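Local structure of alpha-1,3-glucanase (Bacillus circulans, 5ZRU) at residues 137-142 / 168-173; 53-58 / 64-69; 98-103 / 142-147; 40-45 / 427-432. The protein hydrolyses alpha-1,3-glucan as a family GH87 enzyme, of which this chain forms the catalytic unit, with beta-sandwich and beta-helix parts. All coordinates share one frame; numbering follows the deposited sequence.

Contact 1: 137-142 / 168-173; sequences FDEVHW and VDFLEI. With CA (calcium ion), chain M; PE5 (3,6,9,12,15,18,21,24-octaoxahexacosan-1-ol), chain C.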
# COMPACT_ATOMS: atom_id res chain seq x y z
N PHE A 137 1.80 -5.08 -11.97
CA PHE A 137 3.08 -5.38 -11.34
C PHE A 137 2.86 -6.09 -10.00
O PHE A 137 1.80 -5.99 -9.37
CB PHE A 137 3.92 -4.11 -11.15
CG PHE A 137 4.57 -3.62 -12.43
CD1 PHE A 137 3.86 -2.84 -13.33
CD2 PHE A 137 5.89 -3.96 -12.72
CE1 PHE A 137 4.45 -2.40 -14.52
CE2 PHE A 137 6.50 -3.53 -13.91
CZ PHE A 137 5.78 -2.75 -14.81
N ASP A 138 3.89 -6.83 -9.58
CA ASP A 138 3.88 -7.58 -8.33
C ASP A 138 5.31 -7.63 -7.82
O ASP A 138 6.23 -7.13 -8.48
CB ASP A 138 3.30 -8.99 -8.54
CG ASP A 138 2.76 -9.61 -7.25
OD1 ASP A 138 2.85 -8.98 -6.17
OD2 ASP A 138 2.25 -10.75 -7.30
N GLU A 139 5.52 -8.25 -6.66
CA GLU A 139 6.86 -8.36 -6.10
C GLU A 139 7.13 -9.79 -5.66
O GLU A 139 6.21 -10.56 -5.39
CB GLU A 139 7.05 -7.41 -4.91
CG GLU A 139 7.01 -5.95 -5.32
CD GLU A 139 7.30 -5.00 -4.18
OE1 GLU A 139 7.60 -5.46 -3.06
OE2 GLU A 139 7.20 -3.79 -4.41
N VAL A 140 8.42 -10.14 -5.64
CA VAL A 140 8.92 -11.33 -4.97
C VAL A 140 10.17 -10.91 -4.23
O VAL A 140 10.76 -9.87 -4.50
CB VAL A 140 9.24 -12.51 -5.93
CG1 VAL A 140 7.96 -13.09 -6.53
CG2 VAL A 140 10.20 -12.07 -7.04
N HIS A 141 10.57 -11.73 -3.25
CA HIS A 141 11.84 -11.48 -2.58
C HIS A 141 12.54 -12.81 -2.32
O HIS A 141 11.91 -13.86 -2.28
CB HIS A 141 11.67 -10.66 -1.28
CG HIS A 141 10.88 -11.36 -0.20
ND1 HIS A 141 9.50 -11.39 -0.18
CD2 HIS A 141 11.29 -12.00 0.93
CE1 HIS A 141 9.09 -12.04 0.89
NE2 HIS A 141 10.16 -12.42 1.58
N TRP A 142 13.86 -12.74 -2.18
CA TRP A 142 14.65 -13.94 -1.92
C TRP A 142 15.94 -13.51 -1.22
O TRP A 142 16.29 -12.33 -1.20
CB TRP A 142 14.96 -14.70 -3.22
CG TRP A 142 15.84 -13.94 -4.20
CD1 TRP A 142 17.20 -13.94 -4.25
CD2 TRP A 142 15.40 -13.06 -5.25
NE1 TRP A 142 17.64 -13.12 -5.26
CE2 TRP A 142 16.56 -12.58 -5.90
CE3 TRP A 142 14.14 -12.65 -5.71
CZ2 TRP A 142 16.50 -11.70 -6.98
CZ3 TRP A 142 14.08 -11.77 -6.79
CH2 TRP A 142 15.25 -11.31 -7.42
N VAL A 168 10.96 -6.07 -15.62
CA VAL A 168 11.58 -5.78 -14.33
C VAL A 168 11.59 -4.28 -14.12
O VAL A 168 12.17 -3.53 -14.92
CB VAL A 168 13.01 -6.35 -14.23
CG1 VAL A 168 13.59 -6.07 -12.85
CG2 VAL A 168 12.98 -7.85 -14.49
N ASP A 169 10.98 -3.84 -13.02
CA ASP A 169 10.95 -2.42 -12.65
C ASP A 169 12.19 -2.05 -11.84
O ASP A 169 13.00 -1.21 -12.27
CB ASP A 169 9.66 -2.15 -11.86
CG ASP A 169 9.37 -0.68 -11.66
OD1 ASP A 169 10.16 0.18 -12.13
OD2 ASP A 169 8.35 -0.37 -11.00
N PHE A 170 12.38 -2.68 -10.69
CA PHE A 170 13.53 -2.35 -9.85
C PHE A 170 13.86 -3.52 -8.95
O PHE A 170 13.07 -4.46 -8.80
CB PHE A 170 13.29 -1.08 -9.02
CG PHE A 170 12.08 -1.15 -8.11
CD1 PHE A 170 12.10 -1.88 -6.94
CD2 PHE A 170 10.94 -0.42 -8.42
CE1 PHE A 170 10.97 -1.94 -6.09
CE2 PHE A 170 9.81 -0.47 -7.57
CZ PHE A 170 9.84 -1.22 -6.41
N LEU A 171 15.04 -3.45 -8.34
CA LEU A 171 15.40 -4.26 -7.19
C LEU A 171 15.58 -3.35 -5.98
O LEU A 171 16.00 -2.20 -6.10
CB LEU A 171 16.71 -5.03 -7.42
CG LEU A 171 16.80 -5.91 -8.67
CD1 LEU A 171 18.17 -6.61 -8.72
CD2 LEU A 171 15.68 -6.92 -8.68
N GLU A 172 15.25 -3.89 -4.81
CA GLU A 172 15.61 -3.28 -3.53
C GLU A 172 16.46 -4.28 -2.76
O GLU A 172 16.12 -5.46 -2.69
CB GLU A 172 14.36 -2.86 -2.75
CG GLU A 172 13.74 -1.59 -3.31
CD GLU A 172 12.38 -1.23 -2.73
OE1 GLU A 172 11.74 -2.09 -2.11
OE2 GLU A 172 11.97 -0.06 -2.89
N ILE A 173 17.60 -3.83 -2.25
CA ILE A 173 18.63 -4.73 -1.74
C ILE A 173 19.01 -4.27 -0.34
O ILE A 173 19.23 -3.08 -0.11
CB ILE A 173 19.86 -4.76 -2.66
CG1 ILE A 173 19.46 -5.24 -4.06
CG2 ILE A 173 20.93 -5.69 -2.11
CD1 ILE A 173 20.61 -5.27 -5.08
CA CA M . 10.94 2.17 -13.12
C48 PE5 C . 0.30 -21.19 -2.20
C50 PE5 C . -0.04 -19.96 -3.05
O1 PE5 C . 0.14 -20.25 -4.41
C1 PE5 C . -0.21 -19.22 -5.29
C2 PE5 C . 0.21 -19.56 -6.72
O2 PE5 C . 1.61 -19.63 -6.80
C3 PE5 C . 2.13 -20.08 -8.02
C4 PE5 C . 3.66 -20.17 -7.92
O3 PE5 C . 4.19 -18.93 -7.55
C5 PE5 C . 5.59 -18.83 -7.50
C6 PE5 C . 6.05 -18.17 -6.19
O4 PE5 C . 6.10 -16.77 -6.30
C7 PE5 C . 5.65 -16.05 -5.18
C8 PE5 C . 6.35 -16.52 -3.91
O5 PE5 C . 5.66 -16.07 -2.80
C9 PE5 C . 6.04 -16.65 -1.58
C10 PE5 C . 6.86 -15.64 -0.79
O6 PE5 C . 8.09 -16.21 -0.44
C11 PE5 C . 9.09 -15.28 -0.14
C12 PE5 C . 10.44 -15.98 -0.06
O7 PE5 C . 10.91 -15.82 1.24
C13 PE5 C . 12.28 -15.57 1.36
C14 PE5 C . 12.73 -16.03 2.74
O8 PE5 C . 12.01 -17.18 3.07
C15 PE5 C . 12.25 -17.71 4.35
C16 PE5 C . 12.85 -19.12 4.22
O52 PE5 C . 11.91 -20.10 4.56
O HOH W 1 12.25 4.25 -13.19
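Phe137 and Asp169 meet through Phe137 CE2 and Asp169 CB, 4.0 Å apart, the two side chains crossing at about a right angle. The second touch is polar against aromatic: Glu139 OE2 lies 4.2 Å from Phe170 CZ, with carboxylate and ring planes turned 77° from each other. No hydrogen bond links the segments, because strand 76-82 runs between them in the sheet and pairs with both. Asp169 and Phe170 form a classic beta bulge opposite Arg80, and both side chains touch that arginine. With chi1 at -169°, the carboxylate of Asp169 swings away from the backbone N and brings OD1 to the calcium ion, 2.4 Å away, while OD2 is salt-bridged to Arg80. Asp22, Thr23, Ser50 and Arg53 complete the protein part of the metal site, and the O atom of a water lies 2.5 Å from the calcium ion. Glu139 is gripped from beyond the segments, OE1 by Arg347 and OE2 by Arg371. Toward the C-terminal end of strand 132-144, C11 of the polyether lies over one face of the His141 ring, 3.4 Å from CE1. With an alanine here the polyether would probably lose that flat support and become freer to shift. The charges are thus divided: the carboxylate of Asp169 serves calcium and Arg80, that of Glu139 serves Arg347 and Arg371, which would be expected to keep both acids ionised in this buried setting.

Contact 2: 53-58 / 64-69; sequences RYIALP and AQWTIR. With CA (calcium ion), chain M.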
# COMPACT_ATOMS: atom_id res chain seq x y z
N ARG A 53 8.47 3.74 -16.23
CA ARG A 53 9.53 3.14 -17.04
C ARG A 53 9.92 1.80 -16.44
O ARG A 53 10.07 1.70 -15.22
CB ARG A 53 10.77 4.05 -17.09
CG ARG A 53 10.56 5.36 -17.81
CD ARG A 53 11.59 6.38 -17.37
NE ARG A 53 12.92 6.06 -17.88
CZ ARG A 53 13.34 6.34 -19.11
NH1 ARG A 53 12.52 6.93 -19.97
NH2 ARG A 53 14.57 6.02 -19.49
N TYR A 54 10.09 0.78 -17.27
CA TYR A 54 10.63 -0.49 -16.79
C TYR A 54 11.38 -1.16 -17.93
O TYR A 54 11.34 -0.71 -19.08
CB TYR A 54 9.53 -1.40 -16.24
CG TYR A 54 8.60 -2.02 -17.27
CD1 TYR A 54 7.52 -1.30 -17.80
CD2 TYR A 54 8.79 -3.33 -17.71
CE1 TYR A 54 6.65 -1.88 -18.73
CE2 TYR A 54 7.93 -3.92 -18.64
CZ TYR A 54 6.86 -3.19 -19.15
OH TYR A 54 6.01 -3.77 -20.06
N ILE A 55 12.09 -2.24 -17.59
CA ILE A 55 12.88 -2.99 -18.56
C ILE A 55 12.09 -4.24 -18.94
O ILE A 55 11.77 -5.08 -18.09
CB ILE A 55 14.26 -3.37 -18.01
CG1 ILE A 55 15.04 -2.12 -17.63
CG2 ILE A 55 15.05 -4.18 -19.05
CD1 ILE A 55 15.69 -2.24 -16.27
N ALA A 56 11.77 -4.36 -20.23
CA ALA A 56 11.12 -5.56 -20.74
C ALA A 56 12.18 -6.60 -21.09
O ALA A 56 13.20 -6.27 -21.72
CB ALA A 56 10.25 -5.24 -21.95
N LEU A 57 11.94 -7.85 -20.68
CA LEU A 57 12.75 -9.01 -21.02
C LEU A 57 11.91 -9.93 -21.92
O LEU A 57 11.28 -10.88 -21.44
CB LEU A 57 13.21 -9.75 -19.76
CG LEU A 57 13.83 -8.86 -18.67
CD1 LEU A 57 14.22 -9.68 -17.44
CD2 LEU A 57 15.03 -8.10 -19.21
N PRO A 58 11.85 -9.64 -23.22
CA PRO A 58 10.89 -10.36 -24.07
C PRO A 58 11.34 -11.74 -24.48
O PRO A 58 10.48 -12.56 -24.85
CB PRO A 58 10.75 -9.44 -25.30
CG PRO A 58 11.45 -8.18 -24.95
CD PRO A 58 12.47 -8.51 -23.92
N ALA A 64 18.44 -7.36 -17.41
CA ALA A 64 18.76 -6.11 -16.74
C ALA A 64 19.80 -6.39 -15.67
O ALA A 64 19.69 -7.37 -14.93
CB ALA A 64 17.51 -5.47 -16.11
N GLN A 65 20.80 -5.52 -15.57
CA GLN A 65 21.93 -5.77 -14.70
C GLN A 65 22.29 -4.50 -13.96
O GLN A 65 22.32 -3.41 -14.55
CB GLN A 65 23.12 -6.30 -15.51
CG GLN A 65 24.40 -6.55 -14.74
CD GLN A 65 25.43 -7.27 -15.61
OE1 GLN A 65 25.11 -8.24 -16.29
NE2 GLN A 65 26.66 -6.77 -15.59
N TRP A 66 22.56 -4.62 -12.66
CA TRP A 66 22.95 -3.51 -11.82
C TRP A 66 24.30 -3.79 -11.17
O TRP A 66 24.65 -4.95 -10.92
CB TRP A 66 21.92 -3.26 -10.71
CG TRP A 66 20.61 -2.72 -11.16
CD1 TRP A 66 20.25 -1.41 -11.24
CD2 TRP A 66 19.46 -3.48 -11.55
NE1 TRP A 66 18.95 -1.30 -11.68
CE2 TRP A 66 18.44 -2.56 -11.87
CE3 TRP A 66 19.20 -4.85 -11.68
CZ2 TRP A 66 17.19 -2.96 -12.31
CZ3 TRP A 66 17.95 -5.24 -12.12
CH2 TRP A 66 16.96 -4.30 -12.43
N THR A 67 25.04 -2.73 -10.88
CA THR A 67 26.27 -2.82 -10.11
C THR A 67 26.05 -2.21 -8.73
O THR A 67 25.62 -1.06 -8.62
CB THR A 67 27.43 -2.11 -10.82
OG1 THR A 67 27.58 -2.67 -12.12
CG2 THR A 67 28.73 -2.33 -10.05
N ILE A 68 26.35 -2.99 -7.69
CA ILE A 68 26.13 -2.52 -6.32
C ILE A 68 26.99 -1.29 -6.06
O ILE A 68 28.18 -1.27 -6.37
CB ILE A 68 26.44 -3.65 -5.33
CG1 ILE A 68 25.62 -4.89 -5.68
CG2 ILE A 68 26.18 -3.19 -3.91
CD1 ILE A 68 24.10 -4.64 -5.62
N ARG A 69 26.38 -0.27 -5.46
CA ARG A 69 27.04 1.00 -5.20
C ARG A 69 27.94 0.92 -3.97
O ARG A 69 27.77 0.05 -3.12
CB ARG A 69 26.00 2.10 -4.98
CG ARG A 69 25.02 2.32 -6.11
CD ARG A 69 23.97 3.32 -5.66
NE ARG A 69 22.89 3.41 -6.62
CZ ARG A 69 21.66 2.96 -6.42
NH1 ARG A 69 21.33 2.42 -5.25
NH2 ARG A 69 20.75 3.09 -7.37
CA CA M . 10.94 2.17 -13.12
O HOH W 1 12.25 4.25 -13.19
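Ala64 and Ile55 carry most of the contact, and they meet methyl to methyl: Ile55 CD1 stands 3.7 Å from Ala64 CB, and Ile55 CG2 follows at 4.0 Å from the same Ala64 CB. Two branches of the isoleucine therefore pack on a single methyl. Its chi2 of 133° departs from a staggered value and turns CD1 toward Ala64 and Trp66, 4.3 Å from Trp66 CZ2 and obliquely to the indole. Leu57, two residues along the same strand, adds a third apolar group from the same face, its CD2 reaching 3.9 Å from the backbone nitrogen of Ala64. No hydrogen bond crosses; the segments are joined by van der Waals packing. The indole is fixed at its polar edge by Asp22, whose carbonyl O accepts from Trp66 NE1. At the start of the other segment Arg53 O binds calcium at 2.3 Å, so the strand that presents Ile55 also supplies a ligand to the metal. The axes of 53-57 and 64-67 approach to 9.4 Å, their N-to-C directions 123° apart, a spacing that, with their membership of different sheets, places them in facing layers. Strand 53-57 lies between 33-36 and 166-174 in one antiparallel sheet, strand 63-67 between 27-29 and 153-157 in the other, and Trp66 reaches across the interior to Val168 and Leu171.

Contact 3: 98-103 / 142-147; sequences VYVNGV and WKMDTP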
# COMPACT_ATOMS: atom_id res chain seq x y z
N VAL A 98 18.84 -15.37 -11.84
CA VAL A 98 19.67 -14.37 -11.17
C VAL A 98 21.12 -14.79 -11.30
O VAL A 98 21.47 -15.94 -10.98
CB VAL A 98 19.29 -14.23 -9.68
CG1 VAL A 98 20.15 -13.16 -8.99
CG2 VAL A 98 17.79 -13.94 -9.53
N TYR A 99 21.96 -13.89 -11.80
CA TYR A 99 23.40 -14.10 -11.88
C TYR A 99 24.11 -13.05 -11.04
O TYR A 99 23.69 -11.89 -11.01
CB TYR A 99 23.92 -14.02 -13.33
CG TYR A 99 23.38 -15.09 -14.25
CD1 TYR A 99 22.10 -14.99 -14.80
CD2 TYR A 99 24.14 -16.20 -14.58
CE1 TYR A 99 21.61 -15.96 -15.64
CE2 TYR A 99 23.66 -17.18 -15.43
CZ TYR A 99 22.39 -17.05 -15.96
OH TYR A 99 21.90 -18.02 -16.80
N VAL A 100 25.18 -13.45 -10.36
CA VAL A 100 26.04 -12.52 -9.64
C VAL A 100 27.43 -12.64 -10.22
O VAL A 100 28.02 -13.73 -10.19
CB VAL A 100 26.05 -12.78 -8.13
CG1 VAL A 100 26.94 -11.76 -7.44
CG2 VAL A 100 24.63 -12.72 -7.59
N ASN A 101 27.95 -11.54 -10.75
CA ASN A 101 29.28 -11.53 -11.37
C ASN A 101 29.39 -12.65 -12.41
O ASN A 101 30.45 -13.27 -12.57
CB ASN A 101 30.37 -11.64 -10.31
CG ASN A 101 30.34 -10.48 -9.34
OD1 ASN A 101 30.13 -9.34 -9.74
ND2 ASN A 101 30.55 -10.76 -8.06
N GLY A 102 28.29 -12.91 -13.11
CA GLY A 102 28.25 -13.90 -14.17
C GLY A 102 27.96 -15.32 -13.73
O GLY A 102 27.78 -16.19 -14.59
N VAL A 103 27.93 -15.59 -12.43
CA VAL A 103 27.66 -16.93 -11.92
C VAL A 103 26.17 -17.05 -11.63
O VAL A 103 25.59 -16.20 -10.96
CB VAL A 103 28.48 -17.20 -10.65
CG1 VAL A 103 28.29 -18.64 -10.20
CG2 VAL A 103 29.96 -16.88 -10.87
N TRP A 142 13.86 -12.74 -2.18
CA TRP A 142 14.65 -13.94 -1.92
C TRP A 142 15.94 -13.51 -1.22
O TRP A 142 16.29 -12.33 -1.20
CB TRP A 142 14.96 -14.70 -3.22
CG TRP A 142 15.84 -13.94 -4.20
CD1 TRP A 142 17.20 -13.94 -4.25
CD2 TRP A 142 15.40 -13.06 -5.25
NE1 TRP A 142 17.64 -13.12 -5.26
CE2 TRP A 142 16.56 -12.58 -5.90
CE3 TRP A 142 14.14 -12.65 -5.71
CZ2 TRP A 142 16.50 -11.70 -6.98
CZ3 TRP A 142 14.08 -11.77 -6.79
CH2 TRP A 142 15.25 -11.31 -7.42
N LYS A 143 16.64 -14.50 -0.66
CA LYS A 143 17.90 -14.26 0.02
C LYS A 143 19.03 -14.88 -0.78
O LYS A 143 18.90 -16.00 -1.29
CB LYS A 143 17.90 -14.83 1.44
CG LYS A 143 17.03 -14.06 2.41
CD LYS A 143 17.09 -14.65 3.81
CE LYS A 143 16.45 -16.03 3.87
NZ LYS A 143 16.31 -16.49 5.29
N MET A 144 20.14 -14.15 -0.90
CA MET A 144 21.34 -14.65 -1.55
C MET A 144 22.15 -15.49 -0.58
O MET A 144 22.12 -15.27 0.63
CB MET A 144 22.18 -13.48 -2.06
CG MET A 144 21.41 -12.47 -2.88
SD MET A 144 20.78 -13.24 -4.38
CE MET A 144 22.30 -13.65 -5.22
N ASP A 145 22.92 -16.45 -1.12
CA ASP A 145 23.76 -17.28 -0.26
C ASP A 145 24.85 -16.48 0.43
O ASP A 145 25.26 -16.83 1.54
CB ASP A 145 24.40 -18.42 -1.06
CG ASP A 145 23.39 -19.38 -1.62
OD1 ASP A 145 23.76 -20.19 -2.50
OD2 ASP A 145 22.21 -19.33 -1.19
N THR A 146 25.36 -15.44 -0.22
CA THR A 146 26.30 -14.52 0.40
C THR A 146 25.89 -13.10 0.05
O THR A 146 25.31 -12.86 -1.01
CB THR A 146 27.74 -14.77 -0.06
OG1 THR A 146 27.86 -14.45 -1.45
CG2 THR A 146 28.15 -16.23 0.16
N PRO A 147 26.16 -12.14 0.93
CA PRO A 147 25.74 -10.76 0.66
C PRO A 147 26.41 -10.19 -0.58
O PRO A 147 27.60 -10.41 -0.83
CB PRO A 147 26.18 -10.00 1.93
CG PRO A 147 26.30 -11.04 2.99
CD PRO A 147 26.78 -12.28 2.26
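Val98 and Val100 turn their methyls toward Trp142 and Met144, and all the direct contacts between the segments are apolar. Val98 CG2 lies 3.6 Å from Trp142 CZ2 and 4.1 Å from Trp142 CE2, approaching the indole obliquely. Val100 and Met144 meet tip to tip, with Val100 CG2 only 3.5 Å from Met144 CE, tighter than usual for two carbons. The methionine attains this by bending at both chi2 (-63°) and chi3 (-64°), which folds its terminal methyl toward the valine; Val98 CG1 is a looser neighbour of the same methyl at 4.4 Å. The axes of 98-100 and 142-144 approach to 10.9 Å and cross at -24°, the spacing and shallow twist of packed layers in a beta sandwich. Strand 93-100 belongs to the five-stranded sheet and strand 132-144 to the facing one, an arrangement consistent with the galactose-binding-like clan to which this domain is assigned. One polar atom is enclosed: Trp142 NE1 is buried without a hydrogen-bond partner in the model, although Met144 SD sits in the plane of the indole at its edge, 3.3 Å from NE1. Beyond Val100 the chain reverses through a type I' turn, closed by bonds in both directions between Val100 and Val103, of which Val103 N to Val100 O measures 2.9 Å. Gly102 suits this turn, since a side chain there would press on the preceding carbonyl oxygen. Asn101 ties the turn to Asp152 and Thr153, while strand 76-82 flanks both Trp142 and Met144.

Contact 4: 40-45 / 427-432; sequences FDQALT and DTVGGS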
# COMPACT_ATOMS: atom_id res chain seq x y z
N PHE A 40 1.41 8.83 -19.09
CA PHE A 40 0.60 8.17 -18.06
C PHE A 40 -0.57 7.39 -18.64
O PHE A 40 -1.56 7.13 -17.94
CB PHE A 40 0.09 9.18 -17.02
CG PHE A 40 1.18 9.99 -16.39
CD1 PHE A 40 1.90 9.50 -15.31
CD2 PHE A 40 1.52 11.24 -16.90
CE1 PHE A 40 2.92 10.24 -14.73
CE2 PHE A 40 2.54 11.99 -16.32
CZ PHE A 40 3.24 11.49 -15.24
N ASP A 41 -0.48 6.98 -19.91
CA ASP A 41 -1.57 6.28 -20.58
C ASP A 41 -1.75 4.90 -19.96
O ASP A 41 -0.86 4.05 -20.06
CB ASP A 41 -1.27 6.20 -22.07
CG ASP A 41 -2.30 5.39 -22.86
OD1 ASP A 41 -3.29 4.90 -22.29
OD2 ASP A 41 -2.10 5.26 -24.09
N GLN A 42 -2.91 4.66 -19.35
CA GLN A 42 -3.10 3.43 -18.58
C GLN A 42 -3.31 2.20 -19.46
O GLN A 42 -3.35 1.08 -18.94
CB GLN A 42 -4.27 3.58 -17.61
CG GLN A 42 -3.97 4.61 -16.53
CD GLN A 42 -5.15 4.89 -15.63
OE1 GLN A 42 -5.79 3.96 -15.13
NE2 GLN A 42 -5.45 6.17 -15.42
N ALA A 43 -3.44 2.39 -20.78
CA ALA A 43 -3.41 1.23 -21.66
C ALA A 43 -2.04 0.57 -21.67
O ALA A 43 -1.95 -0.61 -22.02
CB ALA A 43 -3.80 1.64 -23.08
N LEU A 44 -0.99 1.29 -21.29
CA LEU A 44 0.38 0.78 -21.34
C LEU A 44 0.78 0.20 -19.99
O LEU A 44 0.59 0.85 -18.95
CB LEU A 44 1.36 1.89 -21.73
CG LEU A 44 1.13 2.60 -23.06
CD1 LEU A 44 2.00 3.84 -23.15
CD2 LEU A 44 1.43 1.63 -24.21
N THR A 45 1.34 -1.01 -20.00
CA THR A 45 1.83 -1.62 -18.77
C THR A 45 2.78 -0.68 -18.03
O THR A 45 2.77 -0.62 -16.79
CB THR A 45 2.53 -2.95 -19.10
OG1 THR A 45 1.58 -3.84 -19.72
CG2 THR A 45 3.09 -3.62 -17.84
N ASP A 427 3.81 8.17 -7.72
CA ASP A 427 3.40 7.31 -8.84
C ASP A 427 2.02 6.66 -8.64
O ASP A 427 1.85 5.47 -8.87
CB ASP A 427 4.46 6.22 -9.09
CG ASP A 427 5.73 6.78 -9.68
OD1 ASP A 427 5.67 7.85 -10.31
OD2 ASP A 427 6.79 6.13 -9.53
N THR A 428 1.03 7.45 -8.25
CA THR A 428 -0.32 6.89 -8.19
C THR A 428 -0.87 6.70 -9.60
O THR A 428 -0.47 7.39 -10.54
CB THR A 428 -1.28 7.77 -7.38
OG1 THR A 428 -1.46 9.03 -8.04
CG2 THR A 428 -0.73 8.01 -5.98
N VAL A 429 -1.79 5.75 -9.74
CA VAL A 429 -2.43 5.45 -11.01
C VAL A 429 -3.94 5.51 -10.80
O VAL A 429 -4.47 4.85 -9.91
CB VAL A 429 -2.02 4.07 -11.57
CG1 VAL A 429 -2.86 3.73 -12.80
CG2 VAL A 429 -0.52 4.05 -11.92
N GLY A 430 -4.62 6.29 -11.64
CA GLY A 430 -6.06 6.38 -11.54
C GLY A 430 -6.57 7.13 -10.34
O GLY A 430 -7.76 7.04 -10.01
N GLY A 431 -5.72 7.90 -9.67
CA GLY A 431 -6.17 8.57 -8.47
C GLY A 431 -5.27 9.68 -7.97
O GLY A 431 -4.73 10.45 -8.76
N SER A 432 -5.09 9.75 -6.65
CA SER A 432 -4.57 10.94 -5.99
C SER A 432 -3.53 10.52 -4.96
O SER A 432 -3.54 9.39 -4.48
CB SER A 432 -5.69 11.72 -5.28
OG SER A 432 -6.76 11.98 -6.17
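Gln42 and Val429 are the nearest backbone positions, their CA atoms 7.9 Å apart, with Gln42 at the second position of a type I turn from Asp41 to Leu44 that is closed by Leu44 N to Asp41 O at 3.0 Å. Asp41 reinforces this loop as an Asx turn: its OD1 accepts from Ala43 N at 2.9 Å, the donor standing 51° out of the carboxylate plane. From the turn Gln42 extends in a straight chain (chi2 174°) and slides past Val429 in the opposite direction. Val429 CG1 meets the amide end, 3.8 Å from Gln42 OE1 and equally 3.8 Å from Gln42 CD. The amide nitrogen reaches Gly430, with Gln42 NE2 3.9 Å from Gly430 N, a packing distance rather than a bond. Gly430 has a positive phi of 72°, which favours glycine. In fold terms, a loop of the beta-sandwich domain here abuts a turn of the pectate-lyase-like parallel beta-helix, between its strands 424-426 and 431-432. The amide is satisfied on both sides: OE1 accepts from Arg132 and NE2 donates to Arg465 O. Were Gln42 cut back to an alanine, Arg132 and the Arg465 carbonyl would probably lose these mates and a gap would open beside Val429. Leu134 of strand 132-144 touches both Gln42 and Val429, and Asp427, on the beta-helix, accepts hydrogen bonds from Gln52 NE2 (to OD1) and Gly51 N (to OD2) of the other domain.

Overall arrangement
Contacts 1, 2 and 3 lie in the beta-sandwich domain, with centres 11 to 15 Å apart, whereas contact 4 joins that domain to the beta-helix, its centre 19 Å from contact 1 and 33 Å from contact 3. Along the chain contact 2 closes before contact 1 opens, contacts 1 and 3 interleave and share Trp142 on strand 132-144, and all three are nested within the span closed by contact 4. Neighbouring strands 53-57 and 166-174 bring contacts 1 and 2 to one calcium ion. Both also pack against loop 40-45 of contact 4 (Phe137 CE1 to Thr45 O 3.3 Å, Tyr54 OH to Thr45 CG2 3.7 Å), while contact 3 lies away from it.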